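Local coordinates for protein amine Dehydrogenase (Pseudomonas putida, PDB 1JMX) that probably forms the seven-bladed beta-propeller subunit of a quinohemoprotein amine dehydrogenase, an enzyme that oxidises primary amines and passes the electrons to heme c, at residues Tyr199-Gln204 with Leu256-Leu261; Thr296-Ala301 with Met339-Pro344; Asp53-Tyr58 with Asp71-Lys76. All coordinates share one frame; numbering follows the deposited sequence.

Interaction 1 (Tyr199-Gln204 with Leu256-Leu261)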
ATOM      1  N   TYR B 199      18.772  -6.761   3.633  1.00 16.84           N
ATOM      2  CA  TYR B 199      19.618  -6.371   4.751  1.00 15.26           C
ATOM      3  C   TYR B 199      20.152  -4.952   4.609  1.00 14.81           C
ATOM      4  O   TYR B 199      20.830  -4.631   3.637  1.00 15.59           O
ATOM      5  CB  TYR B 199      20.783  -7.355   4.870  1.00 13.71           C
ATOM      6  CG  TYR B 199      21.030  -7.848   6.270  1.00 12.32           C
ATOM      7  CD1 TYR B 199      20.222  -8.839   6.833  1.00 11.52           C
ATOM      8  CD2 TYR B 199      22.070  -7.329   7.037  1.00 11.60           C
ATOM      9  CE1 TYR B 199      20.444  -9.293   8.117  1.00 10.40           C
ATOM     10  CE2 TYR B 199      22.299  -7.784   8.330  1.00 11.80           C
ATOM     11  CZ  TYR B 199      21.482  -8.764   8.859  1.00 11.30           C
ATOM     12  OH  TYR B 199      21.708  -9.219  10.130  1.00 12.87           O
ATOM     13  N   PHE B 200      19.830  -4.109   5.584  1.00 13.54           N
ATOM     14  CA  PHE B 200      20.267  -2.716   5.587  1.00 14.75           C
ATOM     15  C   PHE B 200      21.079  -2.410   6.835  1.00 12.92           C
ATOM     16  O   PHE B 200      21.228  -1.253   7.216  1.00 13.57           O
ATOM     17  CB  PHE B 200      19.054  -1.790   5.559  1.00 18.64           C
ATOM     18  CG  PHE B 200      18.142  -2.029   4.397  1.00 22.72           C
ATOM     19  CD1 PHE B 200      18.664  -2.227   3.118  1.00 25.45           C
ATOM     20  CD2 PHE B 200      16.766  -2.086   4.583  1.00 24.41           C
ATOM     21  CE1 PHE B 200      17.826  -2.483   2.043  1.00 26.96           C
ATOM     22  CE2 PHE B 200      15.921  -2.340   3.517  1.00 25.45           C
ATOM     23  CZ  PHE B 200      16.447  -2.540   2.247  1.00 26.93           C
ATOM     24  N   TRP B 201      21.624  -3.448   7.454  1.00 10.28           N
ATOM     25  CA  TRP B 201      22.381  -3.272   8.681  1.00 11.12           C
ATOM     26  C   TRP B 201      23.813  -3.819   8.584  1.00 11.27           C
ATOM     27  O   TRP B 201      24.039  -5.015   8.743  1.00 12.59           O
ATOM     28  CB  TRP B 201      21.612  -3.917   9.846  1.00  7.66           C
ATOM     29  CG  TRP B 201      20.146  -3.451   9.943  1.00  9.34           C
ATOM     30  CD1 TRP B 201      19.673  -2.372  10.638  1.00  8.40           C
ATOM     31  CD2 TRP B 201      18.993  -4.046   9.308  1.00  8.16           C
ATOM     32  NE1 TRP B 201      18.312  -2.258  10.476  1.00 10.01           N
ATOM     33  CE2 TRP B 201      17.869  -3.269   9.666  1.00  8.98           C
ATOM     34  CE3 TRP B 201      18.805  -5.157   8.472  1.00  6.71           C
ATOM     35  CZ2 TRP B 201      16.575  -3.568   9.218  1.00  9.87           C
ATOM     36  CZ3 TRP B 201      17.516  -5.450   8.026  1.00  5.79           C
ATOM     37  CH2 TRP B 201      16.422  -4.658   8.400  1.00  5.21           C
ATOM     38  N   PRO B 202      24.786  -2.946   8.255  1.00 12.15           N
ATOM     39  CA  PRO B 202      26.192  -3.348   8.139  1.00 11.63           C
ATOM     40  C   PRO B 202      26.813  -3.422   9.542  1.00 11.76           C
ATOM     41  O   PRO B 202      27.451  -2.470  10.007  1.00 13.63           O
ATOM     42  CB  PRO B 202      26.795  -2.217   7.303  1.00 11.34           C
ATOM     43  CG  PRO B 202      26.034  -1.020   7.792  1.00 11.71           C
ATOM     44  CD  PRO B 202      24.611  -1.532   7.865  1.00 10.52           C
ATOM     45  N   HIS B 203      26.589  -4.545  10.220  1.00 11.57           N
ATOM     46  CA  HIS B 203      27.109  -4.747  11.566  1.00 11.62           C
ATOM     47  C   HIS B 203      28.634  -4.750  11.600  1.00 13.33           C
ATOM     48  O   HIS B 203      29.289  -5.380  10.771  1.00 12.15           O
ATOM     49  CB  HIS B 203      26.666  -6.098  12.148  1.00 10.19           C
ATOM     50  CG  HIS B 203      25.218  -6.427  11.947  1.00  8.57           C
ATOM     51  ND1 HIS B 203      24.216  -5.889  12.722  1.00  9.49           N
ATOM     52  CD2 HIS B 203      24.618  -7.313  11.121  1.00  6.56           C
ATOM     53  CE1 HIS B 203      23.062  -6.432  12.389  1.00  6.86           C
ATOM     54  NE2 HIS B 203      23.280  -7.300  11.419  1.00  9.06           N
ATOM     55  N   GLN B 204      29.186  -4.036  12.571  1.00 14.50           N
ATOM     56  CA  GLN B 204      30.622  -4.017  12.790  1.00 17.51           C
ATOM     57  C   GLN B 204      30.749  -4.845  14.073  1.00 18.94           C
ATOM     58  O   GLN B 204      30.947  -4.315  15.164  1.00 19.91           O
ATOM     59  CB  GLN B 204      31.132  -2.584  12.980  1.00 17.53           C
ATOM     60  CG  GLN B 204      31.087  -1.758  11.699  1.00 17.55           C
ATOM     61  CD  GLN B 204      31.780  -0.414  11.831  1.00 17.80           C
ATOM     62  OE1 GLN B 204      31.538   0.335  12.775  1.00 17.76           O
ATOM     63  NE2 GLN B 204      32.644  -0.100  10.872  1.00 17.79           N
ATOM     64  N   LEU B 256       9.729 -14.416  10.968  1.00 18.51           N
ATOM     65  CA  LEU B 256      10.740 -13.608  10.306  1.00 16.54           C
ATOM     66  C   LEU B 256      11.669 -12.896  11.280  1.00 15.67           C
ATOM     67  O   LEU B 256      11.275 -12.568  12.401  1.00 14.63           O
ATOM     68  CB  LEU B 256      10.085 -12.569   9.397  1.00 16.42           C
ATOM     69  CG  LEU B 256       9.179 -13.039   8.256  1.00 16.84           C
ATOM     70  CD1 LEU B 256       8.644 -11.809   7.527  1.00 18.52           C
ATOM     71  CD2 LEU B 256       9.933 -13.955   7.294  1.00 16.18           C
ATOM     72  N   TYR B 257      12.910 -12.685  10.826  1.00 16.29           N
ATOM     73  CA  TYR B 257      13.959 -11.979  11.571  1.00 15.01           C
ATOM     74  C   TYR B 257      14.562 -10.972  10.585  1.00 14.83           C
ATOM     75  O   TYR B 257      14.734 -11.284   9.407  1.00 14.08           O
ATOM     76  CB  TYR B 257      15.074 -12.935  12.030  1.00 15.12           C
ATOM     77  CG  TYR B 257      14.609 -14.107  12.863  1.00 17.02           C
ATOM     78  CD1 TYR B 257      14.830 -15.411  12.436  1.00 17.21           C
ATOM     79  CD2 TYR B 257      13.897 -13.909  14.049  1.00 17.80           C
ATOM     80  CE1 TYR B 257      14.350 -16.494  13.155  1.00 18.21           C
ATOM     81  CE2 TYR B 257      13.413 -14.983  14.781  1.00 20.46           C
ATOM     82  CZ  TYR B 257      13.642 -16.278  14.323  1.00 19.66           C
ATOM     83  OH  TYR B 257      13.154 -17.353  15.027  1.00 21.65           O
ATOM     84  N   PHE B 258      14.830  -9.754  11.047  1.00 13.18           N
ATOM     85  CA  PHE B 258      15.429  -8.733  10.189  1.00 13.89           C
ATOM     86  C   PHE B 258      16.956  -8.797  10.245  1.00 12.92           C
ATOM     87  O   PHE B 258      17.632  -8.709   9.220  1.00 13.49           O
ATOM     88  CB  PHE B 258      14.928  -7.342  10.572  1.00 13.06           C
ATOM     89  CG  PHE B 258      13.720  -6.900   9.798  1.00 13.89           C
ATOM     90  CD1 PHE B 258      13.048  -7.785   8.952  1.00 14.29           C
ATOM     91  CD2 PHE B 258      13.255  -5.593   9.905  1.00 14.14           C
ATOM     92  CE1 PHE B 258      11.930  -7.371   8.223  1.00 15.44           C
ATOM     93  CE2 PHE B 258      12.136  -5.164   9.180  1.00 15.52           C
ATOM     94  CZ  PHE B 258      11.474  -6.054   8.338  1.00 14.40           C
ATOM     95  N   THR B 259      17.487  -8.937  11.457  1.00 12.98           N
ATOM     96  CA  THR B 259      18.923  -9.043  11.666  1.00 12.38           C
ATOM     97  C   THR B 259      19.234 -10.254  12.540  1.00 14.06           C
ATOM     98  O   THR B 259      18.379 -10.745  13.289  1.00 12.11           O
ATOM     99  CB  THR B 259      19.521  -7.803  12.345  1.00 11.40           C
ATOM    100  OG1 THR B 259      18.961  -7.659  13.650  1.00 11.60           O
ATOM    101  CG2 THR B 259      19.255  -6.555  11.538  1.00  8.81           C
ATOM    102  N   GLY B 260      20.471 -10.728  12.423  1.00 13.67           N
ATOM    103  CA  GLY B 260      20.913 -11.865  13.196  1.00 13.38           C
ATOM    104  C   GLY B 260      22.413 -11.829  13.329  1.00 13.14           C
ATOM    105  O   GLY B 260      23.105 -11.496  12.377  1.00 14.44           O
ATOM    106  N   LEU B 261      22.911 -12.115  14.528  1.00 13.54           N
ATOM    107  CA  LEU B 261      24.349 -12.139  14.792  1.00 13.79           C
ATOM    108  C   LEU B 261      24.764 -13.352  15.595  1.00 15.01           C
ATOM    109  O   LEU B 261      24.014 -13.870  16.428  1.00 13.13           O
ATOM    110  CB  LEU B 261      24.812 -10.901  15.573  1.00 11.38           C
ATOM    111  CG  LEU B 261      25.078  -9.569  14.877  1.00 11.84           C
ATOM    112  CD1 LEU B 261      25.582  -8.578  15.909  1.00 10.22           C
ATOM    113  CD2 LEU B 261      26.086  -9.734  13.739  1.00  9.46           C
TER
HETATM  114  O   HOH W   1      23.915 -11.346   9.955  1.00 20.87           O
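Tyr199 OH is gripped by three partners. From the other segment the backbone N of Gly260 donates to it at 3.0 Å and 157°, a fairly straight bond lying close to the plane of the phenol ring. His203 NE2, four residues further on in the same loop, meets Tyr199 OH at 2.8 Å in the plane of the imidazole, with either group a possible donor. A water 3.1 Å from Tyr199 OH completes the set, and the same water donates to Gly260 O at 2.6 Å, so hydroxyl and solvent together engage both polar backbone atoms of the glycine. An alanine at Tyr199 would remove this hydroxyl and would probably deprive Gly260 N and His203 NE2 of a buried partner. The arrangement belongs to a beta-propeller: residues 257-262 form the first strand of a four-stranded blade, and the loop 199-204 lies against it close to the centre of the folded domain. Here Thr259 offers its two branches to different neighbours. Its CG2 methyl packs against the indole, 3.4 Å from Trp201 CD2, while OG1, in the crowded position between backbone N and carbonyl carbon, turns to Tyr298 O and Val300 N. The far tip of the indole continues to Phe258, where Trp201 CH2 lies 3.6 Å from Phe258 CD2 and the two rings cross obliquely, their planes 32° apart. Trp201 also places CE3 over the centre of one face of the Tyr199 ring. His203 is enclosed in a comparable way: Leu261 CD2 makes a CH-pi contact over one face, 4.1 Å from the imidazole centroid, Trp201 O approaches the opposite face, and Thr259 CB touches the edge.

Interaction 2 (Thr296-Ala301 with Met339-Pro344)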
ATOM      1  N   THR B 296       8.336  -4.412  18.363  1.00 10.75           N
ATOM      2  CA  THR B 296       9.231  -4.848  17.300  1.00 10.51           C
ATOM      3  C   THR B 296      10.571  -4.135  17.398  1.00 10.78           C
ATOM      4  O   THR B 296      10.628  -2.950  17.721  1.00 10.69           O
ATOM      5  CB  THR B 296       8.629  -4.566  15.908  1.00 10.05           C
ATOM      6  OG1 THR B 296       7.414  -5.292  15.770  1.00 12.37           O
ATOM      7  CG2 THR B 296       9.566  -4.998  14.800  1.00  6.01           C
ATOM      8  N   TYR B 297      11.641  -4.896  17.201  1.00 10.54           N
ATOM      9  CA  TYR B 297      12.999  -4.365  17.193  1.00 10.74           C
ATOM     10  C   TYR B 297      13.606  -4.859  15.881  1.00 11.41           C
ATOM     11  O   TYR B 297      13.276  -5.951  15.418  1.00 13.18           O
ATOM     12  CB  TYR B 297      13.811  -4.875  18.386  1.00 12.15           C
ATOM     13  CG  TYR B 297      13.481  -4.214  19.709  1.00 12.06           C
ATOM     14  CD1 TYR B 297      12.600  -4.814  20.607  1.00 13.21           C
ATOM     15  CD2 TYR B 297      14.064  -2.997  20.072  1.00 11.79           C
ATOM     16  CE1 TYR B 297      12.303  -4.224  21.831  1.00 12.03           C
ATOM     17  CE2 TYR B 297      13.778  -2.399  21.296  1.00 12.39           C
ATOM     18  CZ  TYR B 297      12.891  -3.017  22.169  1.00 13.55           C
ATOM     19  OH  TYR B 297      12.563  -2.415  23.366  1.00 14.15           O
ATOM     20  N   TYR B 298      14.451  -4.047  15.258  1.00 10.53           N
ATOM     21  CA  TYR B 298      15.059  -4.419  13.980  1.00 10.99           C
ATOM     22  C   TYR B 298      16.451  -5.025  14.049  1.00 10.70           C
ATOM     23  O   TYR B 298      16.734  -6.050  13.430  1.00  9.26           O
ATOM     24  CB  TYR B 298      15.235  -3.191  13.090  1.00 10.13           C
ATOM     25  CG  TYR B 298      14.006  -2.553  12.502  1.00 11.78           C
ATOM     26  CD1 TYR B 298      12.840  -3.283  12.256  1.00 10.71           C
ATOM     27  CD2 TYR B 298      14.041  -1.215  12.109  1.00 10.70           C
ATOM     28  CE1 TYR B 298      11.741  -2.684  11.619  1.00 13.05           C
ATOM     29  CE2 TYR B 298      12.969  -0.620  11.483  1.00 11.84           C
ATOM     30  CZ  TYR B 298      11.823  -1.347  11.235  1.00 11.59           C
ATOM     31  OH  TYR B 298      10.782  -0.724  10.590  1.00 11.84           O
ATOM     32  N   CYS B 299      17.318  -4.343  14.786  1.00 11.50           N
ATOM     33  CA  CYS B 299      18.725  -4.685  14.840  1.00 12.01           C
ATOM     34  C   CYS B 299      19.379  -5.151  16.139  1.00 11.52           C
ATOM     35  O   CYS B 299      19.316  -4.470  17.160  1.00 12.31           O
ATOM     36  CB  CYS B 299      19.477  -3.469  14.298  1.00 10.60           C
ATOM     37  SG  CYS B 299      21.143  -3.752  13.783  1.00 14.00           S
ATOM     38  N   VAL B 300      20.065  -6.290  16.064  1.00 13.13           N
ATOM     39  CA  VAL B 300      20.786  -6.826  17.214  1.00 14.61           C
ATOM     40  C   VAL B 300      22.196  -6.243  17.235  1.00 15.73           C
ATOM     41  O   VAL B 300      22.729  -5.837  16.201  1.00 16.70           O
ATOM     42  CB  VAL B 300      20.920  -8.389  17.202  1.00 12.94           C
ATOM     43  CG1 VAL B 300      19.595  -9.052  17.517  1.00 14.64           C
ATOM     44  CG2 VAL B 300      21.469  -8.887  15.879  1.00 13.72           C
ATOM     45  N   ALA B 301      22.773  -6.177  18.429  1.00 15.78           N
ATOM     46  CA  ALA B 301      24.136  -5.696  18.629  1.00 15.17           C
ATOM     47  C   ALA B 301      24.699  -6.399  19.865  1.00 14.73           C
ATOM     48  O   ALA B 301      24.040  -6.481  20.888  1.00 14.67           O
ATOM     49  CB  ALA B 301      24.163  -4.177  18.812  1.00 12.77           C
ATOM     50  N   MET B 339      14.550   5.449  16.104  1.00 11.30           N
ATOM     51  CA  MET B 339      15.851   5.046  15.586  1.00  9.08           C
ATOM     52  C   MET B 339      15.682   4.606  14.136  1.00  9.45           C
ATOM     53  O   MET B 339      16.637   4.595  13.361  1.00 10.08           O
ATOM     54  CB  MET B 339      16.418   3.873  16.393  1.00  8.54           C
ATOM     55  CG  MET B 339      17.080   4.260  17.699  1.00  9.83           C
ATOM     56  SD  MET B 339      17.923   2.875  18.476  1.00 11.40           S
ATOM     57  CE  MET B 339      16.677   2.305  19.637  1.00 13.05           C
ATOM     58  N   SER B 340      14.460   4.218  13.783  1.00  9.51           N
ATOM     59  CA  SER B 340      14.146   3.757  12.440  1.00  9.68           C
ATOM     60  C   SER B 340      15.095   2.636  11.978  1.00 10.50           C
ATOM     61  O   SER B 340      15.319   1.682  12.725  1.00 11.98           O
ATOM     62  CB  SER B 340      14.126   4.929  11.468  1.00  7.82           C
ATOM     63  OG  SER B 340      13.528   4.531  10.257  1.00  9.29           O
ATOM     64  N   THR B 341      15.692   2.767  10.791  1.00 11.86           N
ATOM     65  CA  THR B 341      16.588   1.723  10.268  1.00 11.69           C
ATOM     66  C   THR B 341      18.055   1.813  10.682  1.00 12.18           C
ATOM     67  O   THR B 341      18.902   1.177  10.070  1.00 12.56           O
ATOM     68  CB  THR B 341      16.532   1.626   8.725  1.00 12.13           C
ATOM     69  OG1 THR B 341      17.023   2.841   8.147  1.00 12.72           O
ATOM     70  CG2 THR B 341      15.103   1.366   8.251  1.00 11.87           C
ATOM     71  N   THR B 342      18.345   2.587  11.725  1.00 12.70           N
ATOM     72  CA  THR B 342      19.711   2.754  12.225  1.00 13.44           C
ATOM     73  C   THR B 342      20.328   1.434  12.699  1.00 13.24           C
ATOM     74  O   THR B 342      19.616   0.530  13.137  1.00 14.69           O
ATOM     75  CB  THR B 342      19.741   3.750  13.411  1.00 13.68           C
ATOM     76  OG1 THR B 342      21.088   4.148  13.672  1.00 15.13           O
ATOM     77  CG2 THR B 342      19.187   3.106  14.670  1.00 14.31           C
ATOM     78  N   THR B 343      21.651   1.326  12.605  1.00 13.52           N
ATOM     79  CA  THR B 343      22.349   0.125  13.067  1.00 14.32           C
ATOM     80  C   THR B 343      23.341   0.432  14.198  1.00 14.12           C
ATOM     81  O   THR B 343      24.283   1.207  14.025  1.00 14.42           O
ATOM     82  CB  THR B 343      23.004  -0.701  11.885  1.00 13.35           C
ATOM     83  OG1 THR B 343      24.040  -1.553  12.385  1.00 16.55           O
ATOM     84  CG2 THR B 343      23.560   0.171  10.833  1.00 15.51           C
ATOM     85  N   PRO B 344      23.063  -0.089  15.409  1.00 13.81           N
ATOM     86  CA  PRO B 344      23.892   0.087  16.603  1.00 14.31           C
ATOM     87  C   PRO B 344      25.291  -0.469  16.358  1.00 13.73           C
ATOM     88  O   PRO B 344      25.449  -1.639  16.037  1.00 13.08           O
ATOM     89  CB  PRO B 344      23.144  -0.731  17.652  1.00 15.24           C
ATOM     90  CG  PRO B 344      21.720  -0.586  17.224  1.00 15.95           C
ATOM     91  CD  PRO B 344      21.829  -0.815  15.748  1.00 15.38           C
TER
HETATM   92  O   HOH W   2      24.749  -3.999  14.894  1.00 13.98           O
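The touching parts, 298-301 and 340-344, run nearly alongside each other, 13° apart in direction, with the second entered through a type II' turn from Met339 to Thr342 that is closed by Thr342 N donating to Met339 O. Tyr298 points its ring edge at the carbonyl inside that turn, CD2 standing 3.2 Å from Ser340 O near the plane of the ring; its hydroxyl bonds an acidic side chain of another protein chain. Tyr298 and Cys299 both face Gly312 in a classic beta bulge, which lets these two successive side chains turn toward the same loop. Cys299 holds SG anti to its backbone N (chi1 -162°), so the sulfur rests 3.6 Å from Pro344 CD and 3.9 Å from Thr343 OG1. Two residues along the strand, on the same side, Ala301 CB meets Pro344 CB at 3.8 Å, and the pyrrolidine ring thus touches both side chains, CD at the cysteine and CB at the alanine. Pro344 immediately precedes strand 345-348, which closes the propeller by pairing with strand 12-18 in the blade of strands 12-18, 22-27 and 32-38. No direct hydrogen bond crosses this contact: a water donates to Val300 O at 3.0 Å and to Pro344 O at 2.7 Å, so two carbonyls that cannot pair with each other are joined by solvent beside a mainly apolar interface.

Interaction 3 (Asp53-Tyr58 with Asp71-Lys76)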
ATOM      1  N   ASP B  53      39.968   4.611  13.194  1.00 18.14           N
ATOM      2  CA  ASP B  53      40.551   5.429  14.242  1.00 18.51           C
ATOM      3  C   ASP B  53      39.789   5.350  15.570  1.00 19.53           C
ATOM      4  O   ASP B  53      40.210   5.943  16.564  1.00 20.20           O
ATOM      5  CB  ASP B  53      40.687   6.892  13.778  1.00 18.42           C
ATOM      6  CG  ASP B  53      39.342   7.561  13.477  1.00 19.92           C
ATOM      7  OD1 ASP B  53      39.351   8.745  13.078  1.00 20.09           O
ATOM      8  OD2 ASP B  53      38.278   6.924  13.633  1.00 21.70           O
ATOM      9  N   ASN B  54      38.674   4.618  15.575  1.00 19.95           N
ATOM     10  CA  ASN B  54      37.825   4.452  16.762  1.00 19.50           C
ATOM     11  C   ASN B  54      37.416   5.798  17.305  1.00 19.26           C
ATOM     12  O   ASN B  54      37.104   5.925  18.488  1.00 20.62           O
ATOM     13  CB  ASN B  54      38.566   3.702  17.865  1.00 20.22           C
ATOM     14  CG  ASN B  54      39.027   2.348  17.432  1.00 21.32           C
ATOM     15  OD1 ASN B  54      38.294   1.604  16.787  1.00 23.14           O
ATOM     16  ND2 ASN B  54      40.256   2.011  17.784  1.00 22.93           N
ATOM     17  N   ARG B  55      37.349   6.782  16.418  1.00 19.90           N
ATOM     18  CA  ARG B  55      37.035   8.142  16.805  1.00 20.46           C
ATOM     19  C   ARG B  55      36.096   8.858  15.833  1.00 20.05           C
ATOM     20  O   ARG B  55      35.336   9.733  16.241  1.00 20.62           O
ATOM     21  CB  ARG B  55      38.352   8.916  16.936  1.00 23.38           C
ATOM     22  CG  ARG B  55      38.212  10.356  17.277  1.00 26.50           C
ATOM     23  CD  ARG B  55      39.556  11.049  17.323  1.00 29.74           C
ATOM     24  NE  ARG B  55      39.350  12.470  17.591  1.00 34.26           N
ATOM     25  CZ  ARG B  55      39.984  13.176  18.526  1.00 37.06           C
ATOM     26  NH1 ARG B  55      40.907  12.602  19.299  1.00 38.77           N
ATOM     27  NH2 ARG B  55      39.632  14.448  18.737  1.00 37.44           N
ATOM     28  N   THR B  56      36.131   8.469  14.561  1.00 18.47           N
ATOM     29  CA  THR B  56      35.296   9.104  13.546  1.00 16.79           C
ATOM     30  C   THR B  56      34.189   8.188  13.035  1.00 15.17           C
ATOM     31  O   THR B  56      34.451   7.086  12.565  1.00 13.77           O
ATOM     32  CB  THR B  56      36.129   9.556  12.317  1.00 17.34           C
ATOM     33  OG1 THR B  56      37.253  10.339  12.741  1.00 17.45           O
ATOM     34  CG2 THR B  56      35.271  10.388  11.371  1.00 15.59           C
ATOM     35  N   ALA B  57      32.953   8.662  13.134  1.00 15.03           N
ATOM     36  CA  ALA B  57      31.801   7.913  12.652  1.00 14.05           C
ATOM     37  C   ALA B  57      31.398   8.466  11.292  1.00 13.93           C
ATOM     38  O   ALA B  57      31.315   9.678  11.114  1.00 15.20           O
ATOM     39  CB  ALA B  57      30.634   8.042  13.630  1.00 13.59           C
ATOM     40  N   TYR B  58      31.227   7.587  10.313  1.00 13.66           N
ATOM     41  CA  TYR B  58      30.788   8.016   8.990  1.00 13.57           C
ATOM     42  C   TYR B  58      29.323   7.621   8.860  1.00 13.31           C
ATOM     43  O   TYR B  58      28.967   6.469   9.098  1.00 13.34           O
ATOM     44  CB  TYR B  58      31.660   7.413   7.887  1.00 14.71           C
ATOM     45  CG  TYR B  58      33.028   8.062   7.817  1.00 15.50           C
ATOM     46  CD1 TYR B  58      34.103   7.548   8.544  1.00 14.93           C
ATOM     47  CD2 TYR B  58      33.237   9.207   7.049  1.00 14.46           C
ATOM     48  CE1 TYR B  58      35.345   8.156   8.506  1.00 16.46           C
ATOM     49  CE2 TYR B  58      34.477   9.825   7.009  1.00 16.23           C
ATOM     50  CZ  TYR B  58      35.531   9.293   7.739  1.00 15.61           C
ATOM     51  OH  TYR B  58      36.769   9.899   7.701  1.00 17.82           O
ATOM     52  N   ASP B  71      33.414  13.636  14.322  1.00 15.92           N
ATOM     53  CA  ASP B  71      34.389  13.269  15.338  1.00 16.74           C
ATOM     54  C   ASP B  71      33.624  13.171  16.654  1.00 16.25           C
ATOM     55  O   ASP B  71      33.156  14.174  17.174  1.00 18.19           O
ATOM     56  CB  ASP B  71      35.485  14.335  15.439  1.00 17.98           C
ATOM     57  CG  ASP B  71      36.325  14.207  16.704  1.00 19.85           C
ATOM     58  OD1 ASP B  71      36.857  15.233  17.156  1.00 24.50           O
ATOM     59  OD2 ASP B  71      36.455  13.099  17.264  1.00 22.46           O
ATOM     60  N   LEU B  72      33.507  11.959  17.186  1.00 16.30           N
ATOM     61  CA  LEU B  72      32.783  11.713  18.434  1.00 17.15           C
ATOM     62  C   LEU B  72      33.286  12.455  19.680  1.00 17.58           C
ATOM     63  O   LEU B  72      32.492  12.777  20.569  1.00 17.91           O
ATOM     64  CB  LEU B  72      32.732  10.210  18.714  1.00 15.82           C
ATOM     65  CG  LEU B  72      31.547   9.406  18.177  1.00 17.49           C
ATOM     66  CD1 LEU B  72      31.099   9.898  16.817  1.00 17.91           C
ATOM     67  CD2 LEU B  72      31.920   7.940  18.138  1.00 15.15           C
ATOM     68  N   ASP B  73      34.592  12.698  19.762  1.00 17.99           N
ATOM     69  CA  ASP B  73      35.166  13.400  20.910  1.00 18.77           C
ATOM     70  C   ASP B  73      34.730  14.851  21.022  1.00 18.77           C
ATOM     71  O   ASP B  73      34.719  15.414  22.116  1.00 20.54           O
ATOM     72  CB  ASP B  73      36.701  13.372  20.874  1.00 19.71           C
ATOM     73  CG  ASP B  73      37.285  12.042  21.314  1.00 22.13           C
ATOM     74  OD1 ASP B  73      36.549  11.170  21.816  1.00 25.11           O
ATOM     75  OD2 ASP B  73      38.508  11.868  21.159  1.00 25.11           O
ATOM     76  N   THR B  74      34.365  15.454  19.899  1.00 18.38           N
ATOM     77  CA  THR B  74      33.973  16.856  19.897  1.00 19.38           C
ATOM     78  C   THR B  74      32.651  17.123  19.180  1.00 19.23           C
ATOM     79  O   THR B  74      32.131  18.237  19.229  1.00 18.81           O
ATOM     80  CB  THR B  74      35.065  17.717  19.196  1.00 21.22           C
ATOM     81  OG1 THR B  74      35.204  17.297  17.828  1.00 21.64           O
ATOM     82  CG2 THR B  74      36.419  17.565  19.898  1.00 21.80           C
ATOM     83  N   CYS B  75      32.123  16.100  18.517  1.00 18.49           N
ATOM     84  CA  CYS B  75      30.892  16.210  17.740  1.00 19.27           C
ATOM     85  C   CYS B  75      31.085  17.062  16.492  1.00 19.87           C
ATOM     86  O   CYS B  75      30.110  17.560  15.929  1.00 21.01           O
ATOM     87  CB  CYS B  75      29.746  16.801  18.566  1.00 18.38           C
ATOM     88  SG  CYS B  75      29.088  15.720  19.860  1.00 18.64           S
ATOM     89  N   LYS B  76      32.330  17.206  16.042  1.00 20.01           N
ATOM     90  CA  LYS B  76      32.619  18.022  14.866  1.00 20.59           C
ATOM     91  C   LYS B  76      32.465  17.319  13.520  1.00 18.11           C
ATOM     92  O   LYS B  76      32.943  16.208  13.326  1.00 19.04           O
ATOM     93  CB  LYS B  76      34.026  18.629  14.956  1.00 23.67           C
ATOM     94  CG  LYS B  76      34.251  19.743  13.938  1.00 28.42           C
ATOM     95  CD  LYS B  76      35.689  19.798  13.420  1.00 32.48           C
ATOM     96  CE  LYS B  76      36.668  20.326  14.465  1.00 34.58           C
ATOM     97  NZ  LYS B  76      38.077  20.337  13.944  1.00 36.05           N
TER
HETATM   98  O   HOH W   3      40.390  14.407  21.969  1.00 35.50           O
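Arg55, extended from CG to NE, crosses Asp71 obliquely and meets its carboxylate with two nitrogens, forming a salt bridge. NH2 donates to Asp71 OD1 at 3.3 Å, long but straight (162°), and NE reaches Asp71 OD2 at 3.0 Å in a weak, bent bond; the guanidinium and carboxylate planes are 28° apart. The second acid, Asp73, comes over a guanidinium face, with OD2 3.1 Å from Arg55 NH1, where charge alone acts because no N-H points at it. That oxygen also pairs with Arg349, the last residue of the chain, while Asp73 OD1 accepts from Leu7 N. The surrounding hydrogen bonds hold Asp71 in place: Thr74 OG1 donates to OD1 at 2.7 Å, and Asp73 N to OD2 at 3.1 Å, the latter making an Asx turn. Four donors on one carboxylate would probably stabilise its charged form. On the backbone, Leu72 N donates to Arg55 O at 3.0 Å, nearly along the C=O axis, beside the antiparallel non-hydrogen-bonded pair of Thr56 and Asp71. Asp53 braces the approach to the strand, its OD2 accepting from the backbone of both Arg55 and Thr56. Beneath the charges, Ala57 CB touches Leu72 CD1 at 3.7 Å. This apolar pair packs on Ile15 and Leu23 of strands 12-18 and 22-27 and on Met50 of strand 47-50, while the Cys75-Cys37 disulfide joins the turn to strand 32-38 of the neighbouring blade.

Interactions 1 and 2 are direct neighbours, their centres about 8 Å apart, and Thr259 joins them: its OG1 lies 2.8 Å from Tyr298 O and 3.0 Å from Val300 N, both probable hydrogen bonds. Phe258 meets the Tyr298 ring, and Cys299 also touches Trp201 and His203, so strands 257-262 and 299-302 of successive blades share one buried interior. Interaction 3 stands apart, its centre about 24 Å from that of interaction 1 and 21 Å from that of interaction 2, with nearest atoms about 7 and 8 Å away. The heme c contacts made by Leu116 to Tyr120 involve none of the three.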